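Local coordinates for Lin1840 protein (Listeria innocua serovar 6a, PDB 4ZOC), which probably hydrolyses terminal, non-reducing beta-D-glucosyl residues to release beta-D-glucose, as a family 3 glycoside hydrolase involved in beta-1,2-glucan metabolism, at residues A[544-549]-A[602-607]; A[251-256]-A[294-299]; A[140-145]-A[550-555]. The protein carries 2 engineered substitutions. All coordinates share one frame; numbering follows the deposited sequence.

Following the chain from the N terminus, residues 140-145 open contact 3 in the loop after barrel strand 133-134. Contact 2 then opens and closes within that long span, joining helix 250-260 to the end of helix 286-295 across 37 intervening residues of the TIM barrel. Residues 544-549 open contact 1, and 550-555 follow at once to close contact 3, with 404 residues between its two segments, bringing the C-terminal domain against the barrel. Residues 602-607 close contact 1, running into strand 607-611, so contacts 1 and 3 cross. Their centres lie about 21 Å apart, whereas those of contacts 1 and 2 are about 46 Å apart, on opposite sides of the chain's centre.

Contact 1 (A[544-549]-A[602-607]); sequences SNPSGK and KSYSEF
Asn-545 holds CG anti to its backbone N (chi1 -178°), which carries the amide to Tyr-604, while Ser-603 OG, also anti to its own N, closes an ST turn by accepting from Ser-605 N at 2.9 Å. The turn presents Tyr-604 N to Asn-545 OD1, and the resulting bond is short (2.8 Å) and fairly straight, with an N-H...O angle of 162°. The other branch of the amide reaches Ser-605 OG through ND2 in a weak, bent bond of 2.9 Å. Amide and phenol ring slide past each other in opposite directions, their planes only 11° apart. Pro-546 approaches the same ring differently: its CD lies 3.5 Å from the Tyr-604 ring centroid, over one face, a CH-pi contact. The ring is also held at its tip, where OH bonds to Leu-539 O of helix 532-541. Outside the two segments, Asn-545 ND2 bonds to Ala-637 O and Ser-605 OG to Ile-636 O, so this loop region between helix 532-541 and strand 607-611 sits against the residues leading into strand 638-648 of the fibronectin type III-like fold. A water donates to both Gly-548 O and Lys-602 O, 2.8 Å from each.

Contact 2 (A[251-256]-A[294-299]); sequences WLNRDV and MEAGVD
Asn-253 and Ala-296 bring their CA atoms within 5.9 Å where helix 250-260 passes the end of helix 286-295, and there Gly-297 turns the chain with a positive phi of 89°. Arg-254 makes the polar grip. Its chain bends at chi2 (-74°) and lays the guanidinium along the last carbonyls of that helix. NE donates to Glu-295 O at 2.8 Å, with the oxygen close to the guanidinium plane but the donor well above the carbonyl plane. NH2 donates to Met-294 O at 3.0 Å, almost in line with the carbonyl bond (165°), and makes a long, weak second bond to Glu-295 O. Met-294 O thus serves two donors, since Gly-297 N also bonds to it at 2.9 Å. Gly-297 CA packs over one face of the guanidinium, 3.2 Å from Arg-254 NH2. The positive guanidinium probably interacts favourably with the partial negative charge at the C-terminal end of helix 286-295. Beside it, Asn-253 CB rests on Ala-296 O at 3.2 Å, while its ND2 turns to Ala-246 O. A water donates to Ala-296 O at 2.7 Å and, weakly, to Asn-253 O. The whole is a Schellman C-cap gripped by an arginine of the earlier helix 250-260 of a TIM barrel, ahead of its eighth strand, 301-302.

Contact 3 (A[140-145]-A[550-555]); sequences DLVRDP and LSMSFP
Met-552 CE, at the tip of its extended chain, meets the backbone of residues 142-145 and the side chains of Val-142 and Pro-145. The methyl is 3.5 Å from Asp-144 N. It also touches Pro-145 CD, at 4.0 Å. Met-552 SD and CE both approach Val-142 CG2, each at 3.8 Å, so sulfur and methyl together lie across the valine branch, the two side chains crossing at about a right angle. CG anti to the backbone N (chi1 -165°), with the later torsions extended, lets the thioether span the gap between backbones whose closest CA atoms, Arg-143 and Met-552, are 7.5 Å apart. A second apolar touch joins the two prolines, Pro-145 CG to Pro-555 CG at 4.2 Å, the rings sliding past each other in opposite directions. The evidence is thus of van der Waals packing, buried and without polar pairs between the two loops.

Beyond this shell, polar contacts on both sides anchor the two loops. Asp-144 forms a salt bridge with Arg-146, and Pro-145 O accepts from Arg-508 of the C-terminal domain. Conversely, Ser-551 OG bonds to Thr-154 O and Ser-553 N to Glu-156 OE1, both from the barrel side, while Arg-143 makes a cation-pi contact with Tyr-564. Met-552 is therefore a side chain of the interface between the TIM-barrel domain and the family 3 C-terminal domain.

Contact 1 (A[544-549]-A[602-607])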
ATOM      1  N   SER A 544       0.543  33.563  22.118  1.00 11.04           N
ATOM      2  CA  SER A 544       1.496  32.492  21.738  1.00 10.99           C
ATOM      3  C   SER A 544       1.784  32.524  20.230  1.00 10.22           C
ATOM      4  O   SER A 544       0.904  32.849  19.479  1.00 14.52           O
ATOM      5  CB  SER A 544       0.941  31.142  22.159  1.00 10.40           C
ATOM      6  OG  SER A 544       0.911  31.065  23.569  1.00 13.15           O
ATOM      7  N   ASN A 545       3.015  32.204  19.829  1.00 10.71           N
ATOM      8  CA  ASN A 545       3.371  32.276  18.457  1.00  9.39           C
ATOM      9  C   ASN A 545       3.468  30.816  17.955  1.00  8.76           C
ATOM     10  O   ASN A 545       4.238  30.022  18.523  1.00  8.16           O
ATOM     11  CB  ASN A 545       4.720  32.985  18.367  1.00 10.59           C
ATOM     12  CG  ASN A 545       5.211  33.189  16.973  1.00 11.10           C
ATOM     13  OD1 ASN A 545       4.623  32.754  15.997  1.00 13.82           O
ATOM     14  ND2 ASN A 545       6.330  33.928  16.871  1.00 13.10           N
ATOM     15  N   PRO A 546       2.616  30.444  16.953  1.00  9.05           N
ATOM     16  CA  PRO A 546       2.672  29.020  16.442  1.00  7.88           C
ATOM     17  C   PRO A 546       4.082  28.572  16.241  1.00  8.41           C
ATOM     18  O   PRO A 546       4.868  29.310  15.599  1.00  9.28           O
ATOM     19  CB  PRO A 546       1.898  29.097  15.109  1.00  8.15           C
ATOM     20  CG  PRO A 546       0.973  30.259  15.327  1.00  8.97           C
ATOM     21  CD  PRO A 546       1.730  31.268  16.126  1.00  8.34           C
ATOM     22  N   SER A 547       4.372  27.307  16.584  1.00  7.72           N
ATOM     23  CA  SER A 547       5.659  26.777  16.443  1.00  7.56           C
ATOM     24  C   SER A 547       5.770  25.329  16.110  1.00  7.44           C
ATOM     25  O   SER A 547       6.891  24.790  16.012  1.00  8.33           O
ATOM     26  CB  SER A 547       6.495  27.072  17.681  1.00  7.32           C
ATOM     27  OG  SER A 547       6.062  26.342  18.799  1.00  8.61           O
ATOM     28  N   GLY A 548       4.620  24.683  15.907  1.00  8.73           N
ATOM     29  CA  GLY A 548       4.558  23.299  15.461  1.00  6.99           C
ATOM     30  C   GLY A 548       4.896  23.089  13.978  1.00  7.67           C
ATOM     31  O   GLY A 548       4.841  24.012  13.153  1.00  8.12           O
ATOM     32  N   LYS A 549       5.365  21.859  13.678  1.00  7.69           N
ATOM     33  CA  LYS A 549       5.800  21.472  12.314  1.00  6.08           C
ATOM     34  C   LYS A 549       5.118  20.152  12.061  1.00  6.99           C
ATOM     35  O   LYS A 549       4.855  19.359  12.989  1.00  6.65           O
ATOM     36  CB  LYS A 549       7.312  21.231  12.182  1.00  7.05           C
ATOM     37  CG  LYS A 549       8.198  22.404  12.571  1.00  8.93           C
ATOM     38  CD  LYS A 549       7.966  23.660  11.729  1.00  8.20           C
ATOM     39  CE  LYS A 549       9.154  24.590  11.917  1.00  6.98           C
ATOM     40  NZ  LYS A 549       9.071  25.879  11.116  1.00  8.17           N
ATOM     41  N   LYS A 602       4.501  27.358   9.820  1.00  9.88           N
ATOM     42  CA  LYS A 602       4.832  28.794   9.761  1.00  9.80           C
ATOM     43  C   LYS A 602       4.992  29.372  11.172  1.00 10.75           C
ATOM     44  O   LYS A 602       4.860  28.675  12.219  1.00 11.37           O
ATOM     45  CB  LYS A 602       3.787  29.513   8.938  1.00  9.49           C
ATOM     46  CG  LYS A 602       3.752  29.035   7.491  1.00 11.11           C
ATOM     47  CD  LYS A 602       2.622  29.733   6.755  1.00 13.66           C
ATOM     48  CE  LYS A 602       2.859  31.215   6.544  1.00 18.48           C
ATOM     49  NZ  LYS A 602       4.183  31.642   6.053  1.00 23.20           N
ATOM     50  N   SER A 603       5.292  30.649  11.219  1.00 12.25           N
ATOM     51  CA  SER A 603       5.513  31.349  12.507  1.00 11.58           C
ATOM     52  C   SER A 603       5.119  32.822  12.231  1.00 10.77           C
ATOM     53  O   SER A 603       5.149  33.256  11.076  1.00 11.03           O
ATOM     54  CB  SER A 603       7.017  31.291  12.887  1.00 12.01           C
ATOM     55  OG  SER A 603       7.389  32.100  14.039  1.00 11.77           O
ATOM     56  N   TYR A 604       4.862  33.573  13.321  1.00 10.70           N
ATOM     57  CA  TYR A 604       4.777  35.016  13.299  1.00 11.04           C
ATOM     58  C   TYR A 604       6.170  35.699  13.187  1.00 11.48           C
ATOM     59  O   TYR A 604       6.234  36.886  12.889  1.00 15.54           O
ATOM     60  CB  TYR A 604       3.977  35.562  14.484  1.00 11.90           C
ATOM     61  CG  TYR A 604       2.600  34.981  14.605  1.00 11.52           C
ATOM     62  CD1 TYR A 604       1.892  34.563  13.445  1.00 10.63           C
ATOM     63  CD2 TYR A 604       1.975  34.891  15.818  1.00 10.75           C
ATOM     64  CE1 TYR A 604       0.596  34.088  13.530  1.00  9.59           C
ATOM     65  CE2 TYR A 604       0.699  34.381  15.936  1.00 12.85           C
ATOM     66  CZ  TYR A 604       0.009  33.948  14.803  1.00 12.19           C
ATOM     67  OH  TYR A 604      -1.280  33.405  14.971  1.00  8.27           O
ATOM     68  N   SER A 605       7.232  34.962  13.427  1.00 10.85           N
ATOM     69  CA  SER A 605       8.561  35.465  13.418  1.00 10.73           C
ATOM     70  C   SER A 605       9.254  35.051  12.083  1.00 11.49           C
ATOM     71  O   SER A 605       8.701  34.318  11.232  1.00 15.67           O
ATOM     72  CB  SER A 605       9.337  34.849  14.576  1.00 10.10           C
ATOM     73  OG  SER A 605       8.758  35.008  15.823  1.00 11.38           O
ATOM     74  N   GLU A 606      10.472  35.500  11.927  1.00 11.88           N
ATOM     75  CA  GLU A 606      11.326  35.131  10.779  1.00 12.81           C
ATOM     76  C   GLU A 606      12.711  34.794  11.329  1.00 12.52           C
ATOM     77  O   GLU A 606      13.210  35.446  12.240  1.00 14.39           O
ATOM     78  CB  GLU A 606      11.488  36.351   9.915  1.00 15.93           C
ATOM     79  CG  GLU A 606      10.716  36.582   8.671  1.00 24.56           C
ATOM     80  CD  GLU A 606      11.553  37.526   7.767  1.00 36.18           C
ATOM     81  OE1 GLU A 606      11.747  38.679   8.152  1.00 42.35           O
ATOM     82  OE2 GLU A 606      12.108  37.140   6.694  1.00 49.79           O
ATOM     83  N   PHE A 607      13.348  33.778  10.783  1.00 11.68           N
ATOM     84  CA  PHE A 607      14.617  33.308  11.333  1.00 13.19           C
ATOM     85  C   PHE A 607      15.638  33.179  10.258  1.00 14.11           C
ATOM     86  O   PHE A 607      15.324  33.055   9.125  1.00 17.21           O
ATOM     87  CB  PHE A 607      14.452  31.933  11.964  1.00 12.38           C
ATOM     88  CG  PHE A 607      13.394  31.893  13.050  1.00 11.72           C
ATOM     89  CD1 PHE A 607      13.706  32.217  14.386  1.00 12.27           C
ATOM     90  CD2 PHE A 607      12.110  31.517  12.743  1.00 10.00           C
ATOM     91  CE1 PHE A 607      12.754  32.222  15.366  1.00  9.42           C
ATOM     92  CE2 PHE A 607      11.118  31.551  13.727  1.00 11.69           C
ATOM     93  CZ  PHE A 607      11.462  31.846  15.033  1.00 10.79           C
TER
HETATM   94  O   HOH W   1       7.272  30.501  16.011  1.00 11.44           O
HETATM   95  O   HOH W   2       3.406  26.460  13.102  1.00  7.07           O
HETATM   96  O   HOH W   3       7.324  27.654  12.585  1.00 11.94           O

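Contact 2 (A[251-256]-A[294-299])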
ATOM      1  N   TRP A 251       9.001 -15.998  16.256  1.00 12.29           N
ATOM      2  CA  TRP A 251      10.171 -15.302  15.782  1.00 11.96           C
ATOM      3  C   TRP A 251      10.124 -13.846  16.279  1.00 10.27           C
ATOM      4  O   TRP A 251      11.045 -13.327  16.882  1.00 10.57           O
ATOM      5  CB  TRP A 251      10.257 -15.329  14.244  1.00 12.20           C
ATOM      6  CG  TRP A 251      11.287 -14.336  13.751  1.00 12.28           C
ATOM      7  CD1 TRP A 251      12.603 -14.519  13.675  1.00 13.53           C
ATOM      8  CD2 TRP A 251      11.023 -13.044  13.212  1.00 13.37           C
ATOM      9  NE1 TRP A 251      13.207 -13.398  13.178  1.00 14.88           N
ATOM     10  CE2 TRP A 251      12.247 -12.474  12.891  1.00 15.89           C
ATOM     11  CE3 TRP A 251       9.856 -12.306  13.000  1.00 12.14           C
ATOM     12  CZ2 TRP A 251      12.367 -11.189  12.346  1.00 13.16           C
ATOM     13  CZ3 TRP A 251       9.963 -11.051  12.491  1.00 16.49           C
ATOM     14  CH2 TRP A 251      11.219 -10.506  12.122  1.00 17.74           C
ATOM     15  N   LEU A 252       8.996 -13.207  16.078  1.00  9.36           N
ATOM     16  CA  LEU A 252       8.881 -11.817  16.512  1.00  9.65           C
ATOM     17  C   LEU A 252       9.047 -11.604  18.017  1.00  9.20           C
ATOM     18  O   LEU A 252       9.741 -10.734  18.436  1.00 10.29           O
ATOM     19  CB  LEU A 252       7.529 -11.248  16.050  1.00  7.45           C
ATOM     20  CG  LEU A 252       7.235  -9.787  16.449  1.00  7.56           C
ATOM     21  CD1 LEU A 252       8.112  -8.807  15.631  1.00  6.58           C
ATOM     22  CD2 LEU A 252       5.752  -9.575  16.170  1.00  9.98           C
ATOM     23  N   ASN A 253       8.320 -12.377  18.823  1.00  9.56           N
ATOM     24  CA  ASN A 253       8.293 -12.128  20.254  1.00  8.38           C
ATOM     25  C   ASN A 253       9.425 -12.815  21.078  1.00  9.11           C
ATOM     26  O   ASN A 253       9.897 -12.272  22.104  1.00  9.15           O
ATOM     27  CB  ASN A 253       6.948 -12.533  20.790  1.00 10.09           C
ATOM     28  CG  ASN A 253       5.807 -11.775  20.132  1.00 11.95           C
ATOM     29  OD1 ASN A 253       6.004 -10.680  19.650  1.00 13.21           O
ATOM     30  ND2 ASN A 253       4.610 -12.349  20.148  1.00 11.68           N
ATOM     31  N   ARG A 254       9.790 -14.035  20.680  1.00 10.43           N
ATOM     32  CA  ARG A 254      10.928 -14.757  21.302  1.00 11.12           C
ATOM     33  C   ARG A 254      12.275 -14.317  20.681  1.00 12.17           C
ATOM     34  O   ARG A 254      13.137 -13.849  21.386  1.00 10.16           O
ATOM     35  CB  ARG A 254      10.770 -16.282  21.204  1.00 12.56           C
ATOM     36  CG  ARG A 254       9.603 -16.876  21.910  1.00 12.70           C
ATOM     37  CD  ARG A 254       9.834 -16.886  23.397  1.00 12.28           C
ATOM     38  NE  ARG A 254       8.741 -17.539  24.089  1.00 12.30           N
ATOM     39  CZ  ARG A 254       8.676 -17.716  25.393  1.00 10.68           C
ATOM     40  NH1 ARG A 254       9.620 -17.172  26.158  1.00 11.26           N
ATOM     41  NH2 ARG A 254       7.614 -18.322  25.899  1.00  9.70           N
ATOM     42  N   ASP A 255      12.477 -14.451  19.373  1.00 12.07           N
ATOM     43  CA  ASP A 255      13.788 -14.107  18.780  1.00 11.88           C
ATOM     44  C   ASP A 255      14.104 -12.621  18.783  1.00 11.28           C
ATOM     45  O   ASP A 255      15.172 -12.212  19.192  1.00 13.16           O
ATOM     46  CB  ASP A 255      13.891 -14.689  17.361  1.00 13.85           C
ATOM     47  CG  ASP A 255      13.756 -16.179  17.286  1.00 16.61           C
ATOM     48  OD1 ASP A 255      13.610 -16.870  18.233  1.00 20.72           O
ATOM     49  OD2 ASP A 255      13.912 -16.722  16.218  1.00 22.68           O
ATOM     50  N   VAL A 256      13.156 -11.789  18.304  1.00 10.99           N
ATOM     51  CA  VAL A 256      13.391 -10.342  18.160  1.00 10.10           C
ATOM     52  C   VAL A 256      13.206  -9.606  19.492  1.00 10.64           C
ATOM     53  O   VAL A 256      14.125  -8.931  19.972  1.00 11.15           O
ATOM     54  CB  VAL A 256      12.547  -9.738  17.029  1.00 10.31           C
ATOM     55  CG1 VAL A 256      12.802  -8.235  16.903  1.00 13.76           C
ATOM     56  CG2 VAL A 256      12.837 -10.472  15.680  1.00 11.45           C
ATOM     57  N   MET A 294       1.388 -18.977  24.277  0.50 11.31           N
ATOM     58  CA  MET A 294       2.380 -19.170  25.337  0.50 11.56           C
ATOM     59  C   MET A 294       3.775 -19.538  24.779  0.50 10.74           C
ATOM     60  O   MET A 294       4.799 -19.095  25.298  0.50  8.18           O
ATOM     61  CB  MET A 294       1.926 -20.185  26.397  0.50 12.50           C
ATOM     62  CG  MET A 294       2.861 -20.169  27.589  0.50 14.72           C
ATOM     63  SD  MET A 294       2.058 -20.431  29.167  0.50 17.82           S
ATOM     64  CE  MET A 294       1.628 -18.752  29.568  0.50 16.05           C
ATOM     65  N   GLU A 295       3.813 -20.331  23.716  1.00 11.41           N
ATOM     66  CA  GLU A 295       5.062 -20.603  23.063  1.00 11.55           C
ATOM     67  C   GLU A 295       5.755 -19.313  22.627  1.00 12.15           C
ATOM     68  O   GLU A 295       6.985 -19.184  22.664  1.00 10.35           O
ATOM     69  CB  GLU A 295       4.834 -21.517  21.889  1.00 14.69           C
ATOM     70  CG  GLU A 295       4.638 -22.984  22.305  1.00 15.42           C
ATOM     71  CD  GLU A 295       4.216 -23.894  21.183  1.00 20.96           C
ATOM     72  OE1 GLU A 295       3.942 -23.359  20.099  1.00 17.89           O
ATOM     73  OE2 GLU A 295       4.216 -25.162  21.381  1.00 19.40           O
ATOM     74  N   ALA A 296       4.943 -18.349  22.164  1.00 11.12           N
ATOM     75  CA  ALA A 296       5.481 -17.059  21.697  1.00  9.43           C
ATOM     76  C   ALA A 296       5.757 -16.119  22.849  1.00  9.33           C
ATOM     77  O   ALA A 296       6.235 -14.990  22.655  1.00 12.52           O
ATOM     78  CB  ALA A 296       4.500 -16.419  20.697  1.00  9.06           C
ATOM     79  N   GLY A 297       5.461 -16.508  24.099  1.00  9.59           N
ATOM     80  CA  GLY A 297       5.870 -15.669  25.221  1.00  9.58           C
ATOM     81  C   GLY A 297       4.942 -14.558  25.723  1.00  9.15           C
ATOM     82  O   GLY A 297       5.385 -13.588  26.405  1.00  9.92           O
ATOM     83  N   VAL A 298       3.696 -14.693  25.367  1.00 10.66           N
ATOM     84  CA  VAL A 298       2.640 -13.781  25.807  1.00  9.58           C
ATOM     85  C   VAL A 298       2.338 -14.194  27.251  1.00  9.19           C
ATOM     86  O   VAL A 298       1.968 -15.323  27.491  1.00 11.31           O
ATOM     87  CB  VAL A 298       1.360 -13.881  24.936  1.00  8.95           C
ATOM     88  CG1 VAL A 298       0.267 -13.030  25.541  1.00  9.91           C
ATOM     89  CG2 VAL A 298       1.624 -13.417  23.512  1.00  9.72           C
ATOM     90  N   ASP A 299       2.516 -13.262  28.166  1.00  8.15           N
ATOM     91  CA  ASP A 299       2.363 -13.527  29.590  1.00 10.11           C
ATOM     92  C   ASP A 299       0.992 -13.316  30.130  1.00 10.58           C
ATOM     93  O   ASP A 299       0.668 -13.839  31.197  1.00 12.55           O
ATOM     94  CB  ASP A 299       3.328 -12.688  30.372  1.00  9.69           C
ATOM     95  CG  ASP A 299       4.765 -12.938  29.942  1.00 10.58           C
ATOM     96  OD1 ASP A 299       5.122 -14.127  29.677  1.00 11.94           O
ATOM     97  OD2 ASP A 299       5.542 -11.971  29.964  1.00 11.05           O
TER
HETATM   98  O   HOH W   4       8.261 -13.804  23.997  1.00 12.96           O

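Contact 3 (A[140-145]-A[550-555])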
ATOM      1  N   ASP A 140       3.752   2.935  16.681  1.00  7.72           N
ATOM      2  CA  ASP A 140       3.562   2.366  15.342  1.00  6.47           C
ATOM      3  C   ASP A 140       3.819   3.491  14.345  1.00  7.08           C
ATOM      4  O   ASP A 140       3.154   4.583  14.359  1.00  8.81           O
ATOM      5  CB  ASP A 140       2.121   1.823  15.195  1.00  7.15           C
ATOM      6  CG  ASP A 140       1.761   0.846  16.312  1.00  7.10           C
ATOM      7  OD1 ASP A 140       2.645   0.124  16.827  1.00  6.46           O
ATOM      8  OD2 ASP A 140       0.604   0.823  16.723  1.00  7.22           O
ATOM      9  N   LEU A 141       4.774   3.251  13.446  1.00  6.60           N
ATOM     10  CA  LEU A 141       5.049   4.158  12.337  1.00  6.59           C
ATOM     11  C   LEU A 141       3.828   4.190  11.423  1.00  5.91           C
ATOM     12  O   LEU A 141       3.221   3.130  11.159  1.00  6.35           O
ATOM     13  CB  LEU A 141       6.260   3.628  11.548  1.00  7.42           C
ATOM     14  CG  LEU A 141       6.787   4.490  10.399  1.00  8.37           C
ATOM     15  CD1 LEU A 141       7.503   5.644  11.025  1.00  9.93           C
ATOM     16  CD2 LEU A 141       7.700   3.671   9.538  1.00  8.83           C
ATOM     17  N   VAL A 142       3.437   5.409  11.047  1.00  6.39           N
ATOM     18  CA  VAL A 142       2.287   5.620  10.204  1.00  5.36           C
ATOM     19  C   VAL A 142       2.649   6.387   8.924  1.00  6.38           C
ATOM     20  O   VAL A 142       3.327   7.452   8.957  1.00  7.15           O
ATOM     21  CB  VAL A 142       1.130   6.287  10.964  1.00  6.54           C
ATOM     22  CG1 VAL A 142       0.585   5.348  12.008  1.00  7.64           C
ATOM     23  CG2 VAL A 142       1.507   7.650  11.606  1.00  6.15           C
ATOM     24  N   ARG A 143       2.143   5.861   7.809  1.00  6.32           N
ATOM     25  CA  ARG A 143       2.247   6.509   6.497  1.00  5.94           C
ATOM     26  C   ARG A 143       0.862   6.638   5.806  1.00  7.11           C
ATOM     27  O   ARG A 143       0.827   7.051   4.647  1.00  8.37           O
ATOM     28  CB  ARG A 143       3.160   5.723   5.620  1.00  7.03           C
ATOM     29  CG  ARG A 143       4.592   5.717   6.055  1.00  7.06           C
ATOM     30  CD  ARG A 143       5.361   4.703   5.211  1.00  9.47           C
ATOM     31  NE  ARG A 143       6.793   4.793   5.505  1.00 10.51           N
ATOM     32  CZ  ARG A 143       7.725   4.011   4.968  1.00 15.22           C
ATOM     33  NH1 ARG A 143       7.386   3.090   4.106  1.00 13.51           N
ATOM     34  NH2 ARG A 143       9.005   4.159   5.300  1.00 16.81           N
ATOM     35  N   ASP A 144      -0.230   6.278   6.498  1.00  6.18           N
ATOM     36  CA  ASP A 144      -1.543   6.107   5.873  1.00  5.85           C
ATOM     37  C   ASP A 144      -2.597   6.739   6.764  1.00  6.37           C
ATOM     38  O   ASP A 144      -3.104   6.154   7.707  1.00  4.85           O
ATOM     39  CB  ASP A 144      -1.822   4.622   5.588  1.00  5.79           C
ATOM     40  CG  ASP A 144      -3.077   4.415   4.766  1.00  6.36           C
ATOM     41  OD1 ASP A 144      -3.928   5.379   4.673  1.00  5.67           O
ATOM     42  OD2 ASP A 144      -3.233   3.277   4.240  1.00  6.81           O
ATOM     43  N   PRO A 145      -2.954   7.992   6.463  1.00  6.53           N
ATOM     44  CA  PRO A 145      -3.922   8.677   7.255  1.00  5.73           C
ATOM     45  C   PRO A 145      -5.371   8.211   7.138  1.00  7.05           C
ATOM     46  O   PRO A 145      -6.242   8.745   7.860  1.00  8.56           O
ATOM     47  CB  PRO A 145      -3.754  10.121   6.817  1.00  7.94           C
ATOM     48  CG  PRO A 145      -3.197  10.077   5.479  1.00  7.91           C
ATOM     49  CD  PRO A 145      -2.402   8.800   5.365  1.00  6.83           C
ATOM     50  N   LEU A 550       4.720  19.925  10.838  1.00  8.46           N
ATOM     51  CA  LEU A 550       4.043  18.663  10.533  1.00  8.35           C
ATOM     52  C   LEU A 550       4.947  17.466  10.809  1.00  8.11           C
ATOM     53  O   LEU A 550       6.081  17.439  10.325  1.00  8.47           O
ATOM     54  CB  LEU A 550       3.518  18.675   9.086  1.00  7.24           C
ATOM     55  CG  LEU A 550       2.349  19.615   8.794  1.00  6.74           C
ATOM     56  CD1 LEU A 550       2.045  19.416   7.272  1.00  6.66           C
ATOM     57  CD2 LEU A 550       1.103  19.430   9.628  1.00  6.90           C
ATOM     58  N   SER A 551       4.417  16.505  11.572  1.00  8.09           N
ATOM     59  CA  SER A 551       5.109  15.211  11.756  1.00  8.47           C
ATOM     60  C   SER A 551       4.555  14.094  10.842  1.00  8.30           C
ATOM     61  O   SER A 551       5.057  12.913  10.848  1.00  7.83           O
ATOM     62  CB  SER A 551       5.056  14.872  13.235  1.00  9.52           C
ATOM     63  OG  SER A 551       3.761  14.480  13.530  1.00 13.42           O
ATOM     64  N   MET A 552       3.547  14.459  10.023  1.00  7.38           N
ATOM     65  CA  MET A 552       2.988  13.586   9.004  1.00  6.54           C
ATOM     66  C   MET A 552       2.579  14.424   7.786  1.00  7.10           C
ATOM     67  O   MET A 552       1.990  15.494   7.924  1.00  7.73           O
ATOM     68  CB  MET A 552       1.853  12.785   9.575  1.00  7.20           C
ATOM     69  CG  MET A 552       1.428  11.603   8.728  1.00  8.26           C
ATOM     70  SD  MET A 552       0.169  10.587   9.528  1.00  7.90           S
ATOM     71  CE  MET A 552       0.208   9.197   8.390  1.00  7.92           C
ATOM     72  N   SER A 553       2.840  13.889   6.608  1.00  7.36           N
ATOM     73  CA  SER A 553       2.559  14.567   5.333  1.00  6.52           C
ATOM     74  C   SER A 553       1.070  14.706   5.115  1.00  6.75           C
ATOM     75  O   SER A 553       0.285  13.812   5.496  1.00  8.11           O
ATOM     76  CB  SER A 553       3.176  13.713   4.193  1.00  6.99           C
ATOM     77  OG  SER A 553       4.591  13.694   4.276  1.00  6.63           O
ATOM     78  N   PHE A 554       0.652  15.853   4.564  1.00  6.82           N
ATOM     79  CA  PHE A 554      -0.748  16.095   4.191  1.00  7.43           C
ATOM     80  C   PHE A 554      -0.884  15.825   2.684  1.00  8.30           C
ATOM     81  O   PHE A 554      -0.368  16.588   1.878  1.00  7.76           O
ATOM     82  CB  PHE A 554      -1.146  17.540   4.531  1.00  7.50           C
ATOM     83  CG  PHE A 554      -1.651  17.690   5.957  1.00  6.20           C
ATOM     84  CD1 PHE A 554      -0.973  17.116   7.002  1.00  7.81           C
ATOM     85  CD2 PHE A 554      -2.854  18.313   6.227  1.00  7.58           C
ATOM     86  CE1 PHE A 554      -1.455  17.171   8.289  1.00  6.99           C
ATOM     87  CE2 PHE A 554      -3.358  18.402   7.529  1.00  5.97           C
ATOM     88  CZ  PHE A 554      -2.603  17.847   8.561  1.00  6.84           C
ATOM     89  N   PRO A 555      -1.559  14.685   2.315  1.00  9.46           N
ATOM     90  CA  PRO A 555      -1.650  14.412   0.898  1.00  7.72           C
ATOM     91  C   PRO A 555      -2.406  15.418   0.081  1.00  5.69           C
ATOM     92  O   PRO A 555      -3.317  16.116   0.520  1.00  7.02           O
ATOM     93  CB  PRO A 555      -2.306  13.031   0.828  1.00  8.01           C
ATOM     94  CG  PRO A 555      -2.112  12.420   2.205  1.00  7.60           C
ATOM     95  CD  PRO A 555      -2.204  13.635   3.088  1.00  8.55           C
TER